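Local coordinates for glycoside hydrolase family 16 protein (Akkermansia muciniphila, PDB 6T2N), which probably hydrolyses internal beta-galactosidic linkages in the O-glycans of mucin, acting as an endo-beta-galactosidase of the GH16 family that starts mucin breakdown in the gut, at residues F197-R211 with V245-N257. Sequence-based numbering, arbitrary orientation.
Sequences FHLSPDGVSTRDASR and VKSIDLNTTNYAN. Unlike the reference sequence in segment 197-211: Thr-206 (reference Lys).
Ile-248 sets its CG2 methyl over one face of the Phe-197 ring, 4.0 Å from the ring centroid and 16° off the normal, a CH-pi contact; the same ring meets Lys-246 CG at its edge. The buried Tyr-255 ring makes the second patch. Gly-203 CA lies over the Tyr-255 ring face, 3.7 Å from the centroid, a CH-pi contact, while Ser-200 O sits at the ring edge. Tyr-255 OH accepts a weak hydrogen bond from Ser-200 N (3.3 Å) and also hydrogen-bonds Val-176 O, so this buried oxygen has two polar partners. Between the patches, Leu-199 CD1 touches Thr-253 CB at 3.7 Å.

The looser, more exposed side belongs to Arg-211. Its chain, extended from CG to NE, carries the guanidinium across Ile-248 to Thr-252, where Arg-211 NH1 donates to Thr-252 OG1 (3.1 Å, 157°) close to the guanidinium plane and NH2 bonds Thr-252 O weakly. Thr-252 OG1 in turn donates to Asp-249 O, which leaves its oxygen to accept from Arg-211.

Across the two sheets of the GH16 beta-sandwich, strand 192-198 meets strand 243-249, while loop 199-210 packs on segment 250-257. Ile-236 and Leu-238 of strand 235-240 also pack on Phe-197, and Trp-172 meets Tyr-255 edge-to-face.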
loop_
_atom_site.group_PDB
_atom_site.type_symbol
_atom_site.label_atom_id
_atom_site.label_comp_id
_atom_site.label_asym_id
_atom_site.label_seq_id
_atom_site.Cartn_x
_atom_site.Cartn_y
_atom_site.Cartn_z
ATOM N N PHE A 197 -8.380 2.922 -7.050
ATOM C CA PHE A 197 -8.029 1.781 -7.932
ATOM C C PHE A 197 -7.423 2.331 -9.222
ATOM O O PHE A 197 -7.832 3.426 -9.665
ATOM C CB PHE A 197 -9.277 0.960 -8.196
ATOM C CG PHE A 197 -9.847 0.406 -6.890
ATOM C CD1 PHE A 197 -9.461 -0.783 -6.420
ATOM C CD2 PHE A 197 -10.949 1.066 -6.301
ATOM C CE1 PHE A 197 -10.172 -1.336 -5.384
ATOM C CE2 PHE A 197 -11.666 0.502 -5.267
ATOM C CZ PHE A 197 -11.278 -0.704 -4.817
ATOM N N HIS A 198 -6.398 1.663 -9.730
ATOM C CA HIS A 198 -5.601 2.161 -10.875
ATOM C C HIS A 198 -5.519 0.955 -11.757
ATOM O O HIS A 198 -5.349 -0.163 -11.197
ATOM C CB HIS A 198 -4.155 2.603 -10.540
ATOM C CG HIS A 198 -3.995 3.745 -9.593
ATOM N ND1 HIS A 198 -3.949 5.052 -10.026
ATOM C CD2 HIS A 198 -3.889 3.779 -8.251
ATOM C CE1 HIS A 198 -3.819 5.847 -9.000
ATOM N NE2 HIS A 198 -3.790 5.089 -7.895
ATOM N N LEU A 199 -5.644 1.203 -13.052
ATOM C CA LEU A 199 -5.902 0.190 -14.117
ATOM C C LEU A 199 -6.057 0.911 -15.440
ATOM O O LEU A 199 -6.347 2.143 -15.451
ATOM C CB LEU A 199 -7.151 -0.648 -13.840
ATOM C CG LEU A 199 -8.528 -0.041 -14.082
ATOM C CD1 LEU A 199 -9.469 -1.215 -14.160
ATOM C CD2 LEU A 199 -9.021 0.895 -12.987
ATOM N N SER A 200 -5.808 0.204 -16.518
ATOM C CA SER A 200 -5.891 0.852 -17.833
ATOM C C SER A 200 -7.329 0.726 -18.314
ATOM O O SER A 200 -8.098 -0.082 -17.801
ATOM C CB SER A 200 -4.899 0.307 -18.775
ATOM O OG SER A 200 -5.462 -0.776 -19.473
ATOM N N PRO A 201 -7.754 1.617 -19.224
ATOM C CA PRO A 201 -9.158 1.683 -19.588
ATOM C C PRO A 201 -9.553 0.374 -20.289
ATOM O O PRO A 201 -10.559 -0.151 -19.965
ATOM C CB PRO A 201 -9.269 2.963 -20.420
ATOM C CG PRO A 201 -7.851 3.323 -20.849
ATOM C CD PRO A 201 -6.916 2.622 -19.898
ATOM N N ASP A 202 -8.724 -0.140 -21.181
ATOM C CA ASP A 202 -8.878 -1.454 -21.857
ATOM C C ASP A 202 -7.613 -2.244 -21.558
ATOM O O ASP A 202 -6.730 -1.679 -20.896
ATOM C CB ASP A 202 -8.981 -1.187 -23.345
ATOM C CG ASP A 202 -8.034 -0.078 -23.776
ATOM O OD1 ASP A 202 -6.947 0.012 -23.191
ATOM O OD2 ASP A 202 -8.391 0.697 -24.677
ATOM N N GLY A 203 -7.390 -3.422 -22.111
ATOM C CA GLY A 203 -6.055 -4.029 -21.867
ATOM C C GLY A 203 -4.879 -3.354 -22.601
ATOM O O GLY A 203 -3.792 -3.860 -22.458
ATOM N N VAL A 204 -5.086 -2.283 -23.381
ATOM C CA VAL A 204 -4.205 -1.877 -24.521
ATOM C C VAL A 204 -3.430 -0.612 -24.120
ATOM O O VAL A 204 -2.211 -0.730 -23.858
ATOM C CB VAL A 204 -5.022 -1.672 -25.818
ATOM C CG1 VAL A 204 -4.382 -0.663 -26.773
ATOM C CG2 VAL A 204 -5.291 -2.984 -26.567
ATOM N N SER A 205 -4.105 0.543 -24.074
ATOM C CA SER A 205 -3.645 1.802 -23.427
ATOM C C SER A 205 -3.046 1.515 -22.062
ATOM O O SER A 205 -3.657 0.763 -21.313
ATOM C CB SER A 205 -4.796 2.740 -23.245
ATOM O OG SER A 205 -4.432 3.846 -22.445
ATOM N N THR A 206 -1.942 2.168 -21.722
ATOM C CA THR A 206 -1.265 2.060 -20.397
ATOM C C THR A 206 -1.495 3.348 -19.614
ATOM O O THR A 206 -0.806 3.567 -18.638
ATOM C CB THR A 206 0.218 1.786 -20.624
ATOM O OG1 THR A 206 0.731 2.880 -21.398
ATOM C CG2 THR A 206 0.435 0.453 -21.304
ATOM N N ARG A 207 -2.404 4.196 -20.075
ATOM C CA ARG A 207 -2.914 5.356 -19.302
ATOM C C ARG A 207 -3.688 4.803 -18.107
ATOM O O ARG A 207 -4.104 3.646 -18.170
ATOM C CB ARG A 207 -3.712 6.330 -20.182
ATOM C CG ARG A 207 -5.228 6.226 -20.075
ATOM C CD ARG A 207 -5.966 7.030 -21.148
ATOM N NE ARG A 207 -7.394 6.722 -21.096
ATOM C CZ ARG A 207 -8.195 7.061 -20.091
ATOM N NH1 ARG A 207 -7.730 7.746 -19.061
ATOM N NH2 ARG A 207 -9.466 6.726 -20.114
ATOM N N ASP A 208 -3.733 5.592 -17.033
ATOM C CA ASP A 208 -4.223 5.239 -15.670
ATOM C C ASP A 208 -5.684 5.709 -15.589
ATOM O O ASP A 208 -5.939 6.954 -15.449
ATOM C CB ASP A 208 -3.274 5.822 -14.616
ATOM C CG ASP A 208 -3.640 5.495 -13.191
ATOM O OD1 ASP A 208 -4.385 4.505 -12.981
ATOM O OD2 ASP A 208 -3.162 6.250 -12.304
ATOM N N ALA A 209 -6.617 4.785 -15.828
ATOM C CA ALA A 209 -8.065 5.078 -15.755
ATOM C C ALA A 209 -8.447 4.769 -14.326
ATOM O O ALA A 209 -8.995 3.704 -14.078
ATOM C CB ALA A 209 -8.881 4.263 -16.741
ATOM N N SER A 210 -8.054 5.632 -13.414
ATOM C CA SER A 210 -8.197 5.360 -11.970
ATOM C C SER A 210 -9.632 5.701 -11.571
ATOM O O SER A 210 -10.300 6.462 -12.283
ATOM C CB SER A 210 -7.167 6.113 -11.179
ATOM O OG SER A 210 -7.552 7.476 -11.078
ATOM N N ARG A 211 -10.102 5.076 -10.509
ATOM C CA ARG A 211 -11.389 5.357 -9.836
ATOM C C ARG A 211 -11.079 5.451 -8.351
ATOM O O ARG A 211 -10.354 4.561 -7.872
ATOM C CB ARG A 211 -12.352 4.215 -10.143
ATOM C CG ARG A 211 -12.108 3.553 -11.495
ATOM C CD ARG A 211 -13.320 2.735 -11.890
ATOM N NE ARG A 211 -13.053 1.901 -13.048
ATOM C CZ ARG A 211 -13.865 0.939 -13.499
ATOM N NH1 ARG A 211 -15.022 0.723 -12.900
ATOM N NH2 ARG A 211 -13.536 0.208 -14.555
ATOM N N VAL A 245 -15.224 3.991 1.361
ATOM C CA VAL A 245 -14.538 5.015 0.527
ATOM C C VAL A 245 -14.852 4.773 -0.962
ATOM O O VAL A 245 -15.360 5.684 -1.660
ATOM C CB VAL A 245 -13.036 5.005 0.810
ATOM C CG1 VAL A 245 -12.394 6.259 0.246
ATOM C CG2 VAL A 245 -12.779 4.899 2.297
ATOM N N LYS A 246 -14.587 3.568 -1.439
ATOM C CA LYS A 246 -14.745 3.269 -2.871
ATOM C C LYS A 246 -15.031 1.775 -3.073
ATOM O O LYS A 246 -14.415 0.929 -2.465
ATOM C CB LYS A 246 -13.503 3.800 -3.564
ATOM C CG LYS A 246 -13.581 3.809 -5.058
ATOM C CD LYS A 246 -14.510 4.866 -5.588
ATOM C CE LYS A 246 -14.910 4.558 -7.017
ATOM N NZ LYS A 246 -15.291 5.784 -7.740
ATOM N N SER A 247 -16.063 1.485 -3.844
ATOM C CA SER A 247 -16.373 0.148 -4.397
ATOM C C SER A 247 -16.012 0.196 -5.878
ATOM O O SER A 247 -16.140 1.273 -6.456
ATOM C CB SER A 247 -17.833 -0.180 -4.233
ATOM O OG SER A 247 -18.539 0.071 -5.459
ATOM N N ILE A 248 -15.646 -0.941 -6.446
ATOM C CA ILE A 248 -15.520 -1.169 -7.904
ATOM C C ILE A 248 -16.295 -2.451 -8.252
ATOM O O ILE A 248 -16.244 -3.367 -7.437
ATOM C CB ILE A 248 -14.019 -1.225 -8.200
ATOM C CG1 ILE A 248 -13.775 -1.169 -9.703
ATOM C CG2 ILE A 248 -13.355 -2.439 -7.575
ATOM C CD1 ILE A 248 -12.310 -1.289 -10.050
ATOM N N ASP A 249 -17.096 -2.494 -9.338
ATOM C CA ASP A 249 -17.703 -3.765 -9.832
ATOM C C ASP A 249 -16.678 -4.351 -10.816
ATOM O O ASP A 249 -16.299 -3.640 -11.768
ATOM C CB ASP A 249 -19.138 -3.546 -10.330
ATOM C CG ASP A 249 -19.761 -4.685 -11.137
ATOM O OD1 ASP A 249 -19.065 -5.754 -11.293
ATOM O OD2 ASP A 249 -20.941 -4.489 -11.644
ATOM N N LEU A 250 -16.160 -5.559 -10.560
ATOM C CA LEU A 250 -15.084 -6.172 -11.413
ATOM C C LEU A 250 -15.644 -6.615 -12.810
ATOM O O LEU A 250 -14.830 -6.880 -13.756
ATOM C CB LEU A 250 -14.448 -7.336 -10.638
ATOM C CG LEU A 250 -13.202 -7.020 -9.809
ATOM C CD1 LEU A 250 -13.173 -5.573 -9.349
ATOM C CD2 LEU A 250 -13.112 -7.957 -8.612
ATOM N N ASN A 251 -16.972 -6.681 -12.994
ATOM C CA ASN A 251 -17.604 -6.978 -14.338
ATOM C C ASN A 251 -17.457 -5.788 -15.357
ATOM O O ASN A 251 -17.446 -5.938 -16.504
ATOM C CB ASN A 251 -19.120 -7.460 -14.333
ATOM C CG ASN A 251 -19.084 -8.880 -13.441
ATOM O OD1 ASN A 251 -19.495 -8.986 -12.283
ATOM N ND2 ASN A 251 -18.635 -9.957 -13.925
ATOM N N THR A 252 -16.922 -4.621 -14.780
ATOM C CA THR A 252 -16.565 -3.367 -15.522
ATOM C C THR A 252 -15.031 -3.181 -15.699
ATOM O O THR A 252 -14.619 -2.355 -16.556
ATOM C CB THR A 252 -17.141 -2.129 -14.831
ATOM O OG1 THR A 252 -16.284 -1.987 -13.695
ATOM C CG2 THR A 252 -18.609 -2.246 -14.465
ATOM N N THR A 253 -14.197 -3.945 -14.992
ATOM C CA THR A 253 -12.722 -3.908 -15.201
ATOM C C THR A 253 -12.269 -5.096 -16.065
ATOM O O THR A 253 -11.115 -5.524 -15.886
ATOM C CB THR A 253 -11.963 -3.883 -13.871
ATOM O OG1 THR A 253 -11.967 -5.138 -13.175
ATOM C CG2 THR A 253 -12.558 -2.853 -12.941
ATOM N N ASN A 254 -13.097 -5.575 -16.997
ATOM C CA ASN A 254 -12.670 -6.570 -18.014
ATOM C C ASN A 254 -11.766 -5.779 -19.013
ATOM O O ASN A 254 -12.222 -4.565 -19.501
ATOM C CB ASN A 254 -13.898 -7.285 -18.661
ATOM C CG ASN A 254 -14.354 -8.602 -17.956
ATOM O OD1 ASN A 254 -13.389 -9.295 -17.480
ATOM N ND2 ASN A 254 -15.434 -8.812 -17.516
ATOM N N TYR A 255 -10.684 -6.422 -19.470
ATOM C CA TYR A 255 -9.811 -5.799 -20.506
ATOM C C TYR A 255 -10.231 -6.380 -21.844
ATOM O O TYR A 255 -10.595 -7.544 -21.801
ATOM C CB TYR A 255 -8.315 -6.083 -20.288
ATOM C CG TYR A 255 -7.601 -5.280 -19.224
ATOM C CD1 TYR A 255 -7.970 -3.982 -18.909
ATOM C CD2 TYR A 255 -6.501 -5.816 -18.578
ATOM C CE1 TYR A 255 -7.283 -3.249 -17.964
ATOM C CE2 TYR A 255 -5.825 -5.113 -17.593
ATOM C CZ TYR A 255 -6.210 -3.819 -17.303
ATOM O OH TYR A 255 -5.552 -3.110 -16.368
ATOM N N ALA A 256 -10.027 -5.630 -22.934
ATOM C CA ALA A 256 -10.444 -5.906 -24.334
ATOM C C ALA A 256 -9.821 -7.195 -24.852
ATOM O O ALA A 256 -8.679 -7.534 -24.369
ATOM C CB ALA A 256 -10.056 -4.757 -25.231
ATOM N N ASN A 257 -10.556 -7.825 -25.814
ATOM C CA ASN A 257 -10.262 -9.115 -26.523
ATOM C C ASN A 257 -10.429 -10.308 -25.467
ATOM O O ASN A 257 -11.293 -10.480 -24.561
ATOM C CB ASN A 257 -8.881 -9.034 -27.177
ATOM C CG ASN A 257 -8.829 -7.830 -28.091
ATOM O OD1 ASN A 257 -9.382 -7.844 -29.201
ATOM N ND2 ASN A 257 -8.202 -6.772 -27.606
#